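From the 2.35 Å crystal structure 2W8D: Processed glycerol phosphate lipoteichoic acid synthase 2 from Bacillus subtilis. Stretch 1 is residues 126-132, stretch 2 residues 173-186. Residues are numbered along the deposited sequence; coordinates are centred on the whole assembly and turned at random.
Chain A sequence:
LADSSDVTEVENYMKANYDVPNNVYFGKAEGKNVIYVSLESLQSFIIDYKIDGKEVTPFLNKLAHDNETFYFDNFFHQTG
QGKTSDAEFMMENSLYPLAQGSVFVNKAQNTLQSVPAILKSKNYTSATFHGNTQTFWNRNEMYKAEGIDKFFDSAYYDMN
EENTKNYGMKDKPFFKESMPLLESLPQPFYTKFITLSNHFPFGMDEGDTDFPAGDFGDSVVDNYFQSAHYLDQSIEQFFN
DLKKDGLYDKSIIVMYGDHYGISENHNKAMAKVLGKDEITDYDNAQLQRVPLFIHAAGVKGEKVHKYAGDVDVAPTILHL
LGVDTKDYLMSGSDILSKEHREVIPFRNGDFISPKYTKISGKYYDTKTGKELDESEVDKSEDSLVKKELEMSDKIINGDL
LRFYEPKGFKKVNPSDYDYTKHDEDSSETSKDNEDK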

# COMPACT_ATOMS: atom_id res chain seq x y z
N SER A 126 -7.71 -14.28 8.67
CA SER A 126 -7.62 -12.99 7.99
C SER A 126 -8.96 -12.27 7.97
O SER A 126 -10.02 -12.91 7.84
CB SER A 126 -7.01 -13.13 6.57
OG SER A 126 -7.64 -14.16 5.79
N ALA A 127 -8.91 -10.94 8.15
CA ALA A 127 -10.11 -10.09 8.12
C ALA A 127 -9.82 -8.69 7.56
O ALA A 127 -8.76 -8.13 7.84
CB ALA A 127 -10.72 -9.96 9.53
N THR A 128 -10.76 -8.11 6.80
CA THR A 128 -10.67 -6.71 6.41
C THR A 128 -11.65 -5.90 7.23
O THR A 128 -12.74 -6.38 7.52
CB THR A 128 -11.00 -6.54 4.94
OG1 THR A 128 -10.05 -7.27 4.16
CG2 THR A 128 -11.00 -5.06 4.55
N PHE A 129 -11.26 -4.67 7.60
CA PHE A 129 -12.16 -3.72 8.25
C PHE A 129 -12.35 -2.52 7.35
O PHE A 129 -11.39 -2.01 6.79
CB PHE A 129 -11.57 -3.25 9.58
CG PHE A 129 -11.38 -4.37 10.56
CD1 PHE A 129 -12.32 -4.59 11.58
CD2 PHE A 129 -10.30 -5.24 10.45
CE1 PHE A 129 -12.16 -5.63 12.46
CE2 PHE A 129 -10.13 -6.29 11.35
CZ PHE A 129 -11.06 -6.49 12.35
N HIS A 130 -13.57 -2.05 7.20
CA HIS A 130 -13.81 -0.92 6.33
C HIS A 130 -15.21 -0.39 6.60
O HIS A 130 -16.16 -1.16 6.72
CB HIS A 130 -13.69 -1.37 4.89
CG HIS A 130 -13.81 -0.27 3.90
ND1 HIS A 130 -12.98 0.83 3.90
CD2 HIS A 130 -14.67 -0.10 2.87
CE1 HIS A 130 -13.32 1.63 2.91
NE2 HIS A 130 -14.34 1.09 2.27
N GLY A 131 -15.32 0.93 6.70
CA GLY A 131 -16.58 1.55 7.11
C GLY A 131 -17.50 1.88 5.95
O GLY A 131 -18.07 2.96 5.93
N ASN A 132 -17.63 0.98 4.98
CA ASN A 132 -18.46 1.20 3.80
C ASN A 132 -18.98 -0.15 3.34
O ASN A 132 -18.47 -1.17 3.79
CB ASN A 132 -17.67 1.91 2.68
CG ASN A 132 -18.57 2.39 1.51
OD1 ASN A 132 -19.79 2.37 1.59
ND2 ASN A 132 -17.95 2.83 0.43
N PRO A 173 -14.24 7.19 14.78
CA PRO A 173 -15.16 6.13 15.27
C PRO A 173 -14.97 4.77 14.58
O PRO A 173 -15.25 3.74 15.18
CB PRO A 173 -16.55 6.69 15.00
CG PRO A 173 -16.34 7.74 13.95
CD PRO A 173 -14.98 8.30 14.16
N PHE A 174 -14.51 4.77 13.33
CA PHE A 174 -14.24 3.51 12.66
C PHE A 174 -13.17 2.74 13.44
O PHE A 174 -13.36 1.57 13.73
CB PHE A 174 -13.86 3.73 11.19
CG PHE A 174 -13.06 2.62 10.60
CD1 PHE A 174 -13.66 1.43 10.24
CD2 PHE A 174 -11.70 2.77 10.39
CE1 PHE A 174 -12.92 0.40 9.69
CE2 PHE A 174 -10.95 1.74 9.84
CZ PHE A 174 -11.56 0.56 9.49
N PHE A 175 -12.09 3.40 13.81
CA PHE A 175 -11.06 2.74 14.63
C PHE A 175 -11.49 2.33 16.05
O PHE A 175 -11.07 1.28 16.53
CB PHE A 175 -9.78 3.55 14.68
CG PHE A 175 -8.94 3.44 13.45
CD1 PHE A 175 -8.49 2.21 13.01
CD2 PHE A 175 -8.58 4.60 12.73
CE1 PHE A 175 -7.69 2.12 11.87
CE2 PHE A 175 -7.79 4.52 11.63
CZ PHE A 175 -7.36 3.28 11.16
N LYS A 176 -12.32 3.13 16.72
CA LYS A 176 -12.82 2.77 18.04
C LYS A 176 -13.61 1.47 18.01
O LYS A 176 -13.34 0.55 18.77
CB LYS A 176 -13.74 3.87 18.57
CG LYS A 176 -13.25 4.61 19.81
CD LYS A 176 -12.91 3.68 20.96
CE LYS A 176 -12.13 4.47 22.02
NZ LYS A 176 -10.78 4.88 21.52
N GLU A 177 -14.61 1.46 17.13
CA GLU A 177 -15.54 0.34 16.93
C GLU A 177 -14.88 -0.95 16.43
O GLU A 177 -15.35 -2.05 16.75
CB GLU A 177 -16.70 0.78 16.03
CG GLU A 177 -17.82 1.46 16.84
CD GLU A 177 -18.74 2.34 16.01
OE1 GLU A 177 -19.64 1.79 15.33
OE2 GLU A 177 -18.59 3.58 16.06
N SER A 178 -13.78 -0.81 15.70
CA SER A 178 -13.01 -1.97 15.25
C SER A 178 -12.28 -2.74 16.36
O SER A 178 -11.99 -3.92 16.18
CB SER A 178 -12.01 -1.58 14.16
OG SER A 178 -12.66 -1.01 13.03
N MSE A 179 -12.00 -2.09 17.49
CA MSE A 179 -11.27 -2.74 18.60
C MSE A 179 -11.87 -4.07 19.07
O MSE A 179 -11.20 -5.10 18.93
CB MSE A 179 -10.99 -1.78 19.77
CG MSE A 179 -10.12 -0.56 19.39
SE MSE A 179 -8.67 -0.82 18.04
CE MSE A 179 -7.39 -1.83 19.13
N PRO A 180 -13.13 -4.08 19.58
CA PRO A 180 -13.67 -5.38 20.03
C PRO A 180 -13.77 -6.41 18.91
O PRO A 180 -13.66 -7.60 19.14
CB PRO A 180 -15.07 -5.04 20.57
CG PRO A 180 -15.37 -3.65 20.07
CD PRO A 180 -14.05 -2.97 19.85
N LEU A 181 -13.97 -5.94 17.69
CA LEU A 181 -14.02 -6.86 16.59
C LEU A 181 -12.62 -7.47 16.41
O LEU A 181 -12.47 -8.67 16.27
CB LEU A 181 -14.53 -6.16 15.33
CG LEU A 181 -15.91 -5.53 15.53
CD1 LEU A 181 -16.22 -4.66 14.34
CD2 LEU A 181 -17.07 -6.60 15.79
N LEU A 182 -11.60 -6.64 16.47
CA LEU A 182 -10.24 -7.11 16.27
C LEU A 182 -9.76 -8.03 17.39
O LEU A 182 -9.04 -9.00 17.13
CB LEU A 182 -9.28 -5.94 16.15
CG LEU A 182 -7.83 -6.35 15.97
CD1 LEU A 182 -7.61 -6.90 14.56
CD2 LEU A 182 -6.95 -5.15 16.25
N GLU A 183 -10.16 -7.72 18.62
CA GLU A 183 -9.78 -8.48 19.79
C GLU A 183 -10.53 -9.82 19.90
O GLU A 183 -10.18 -10.67 20.70
CB GLU A 183 -10.00 -7.62 21.05
CG GLU A 183 -9.10 -6.36 21.09
CD GLU A 183 -9.64 -5.17 21.93
OE1 GLU A 183 -10.66 -5.28 22.63
OE2 GLU A 183 -9.02 -4.08 21.88
N SER A 184 -11.56 -10.01 19.07
CA SER A 184 -12.28 -11.28 19.04
C SER A 184 -11.62 -12.28 18.05
O SER A 184 -12.01 -13.44 17.98
CB SER A 184 -13.78 -11.06 18.73
OG SER A 184 -14.03 -11.08 17.33
N LEU A 185 -10.61 -11.83 17.33
CA LEU A 185 -10.00 -12.67 16.30
C LEU A 185 -9.06 -13.72 16.89
O LEU A 185 -8.14 -13.38 17.64
CB LEU A 185 -9.26 -11.82 15.26
CG LEU A 185 -9.94 -11.42 13.95
CD1 LEU A 185 -11.39 -11.00 14.11
CD2 LEU A 185 -9.14 -10.31 13.23
N PRO A 186 -9.25 -14.99 16.52
CA PRO A 186 -8.29 -15.99 17.01
C PRO A 186 -6.90 -15.65 16.44
O PRO A 186 -6.79 -15.22 15.29
CB PRO A 186 -8.84 -17.31 16.47
CG PRO A 186 -9.65 -16.92 15.29
CD PRO A 186 -10.16 -15.53 15.49

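The strand at 126-130 lies against the helix at 173-183 with their N-to-C directions 151° apart, nearly antiparallel, and axes 9.6 Å apart at closest approach. The register follows from this: Gly131 is nearest Phe174, Phe129 nearest Ser178, and Ala127 nearest Leu185, beyond the helix. No hydrogen bond crosses between the stretches; the 326 Å² they bury rests on apolar packing.

Alternation along the strand selects the side chains. Ala127 and Phe129 direct CA-to-CB toward the helix, whereas Ser126 and His130 direct it away. Phe129 dominates, with 122 Å² covered. Its m rotamer (chi1 -62°) lays the ring along the helix: CE1 comes 3.8 Å from CB of Leu181 and CZ 4.4 Å from CD2 of Leu185, both at the ring edge, while CZ also sits 4.1 Å from CD1 of Leu182. Leu182 starts sideways, but chi1 179° (t) and chi2 73° (p) bring that methyl within reach. Leu185 has an off-well chi1 of -96°; in this conformation its CD2 also meets CB of Ala127 at 4.0 Å.

Phe174 closes the other end. With chi1 157° (t), its ring reaches the strand backbone, CZ lying 3.7 Å from O of Phe129 and CE1 3.6 Å from N of His130; CZ also packs 3.8 Å from CB of Phe129. Gly131 contributes only backbone, its N 3.9 Å from CE1 of Phe174.

Ser178 faces the strand, yet its OG, 3.9 Å from CD1 of Phe129, is not left unpaired: the m rotamer (chi1 -59°) lets OG donate to O of Phe174 at 2.8 Å, one turn back. That carbonyl also accepts from N of Ser178 at 3.1 Å. The polar group is thus paired along the helix, and again elsewhere in the structure, while it borders an aromatic ring. The helix kinks at Pro180, whose ring nitrogen has no hydrogen to give the preceding turn.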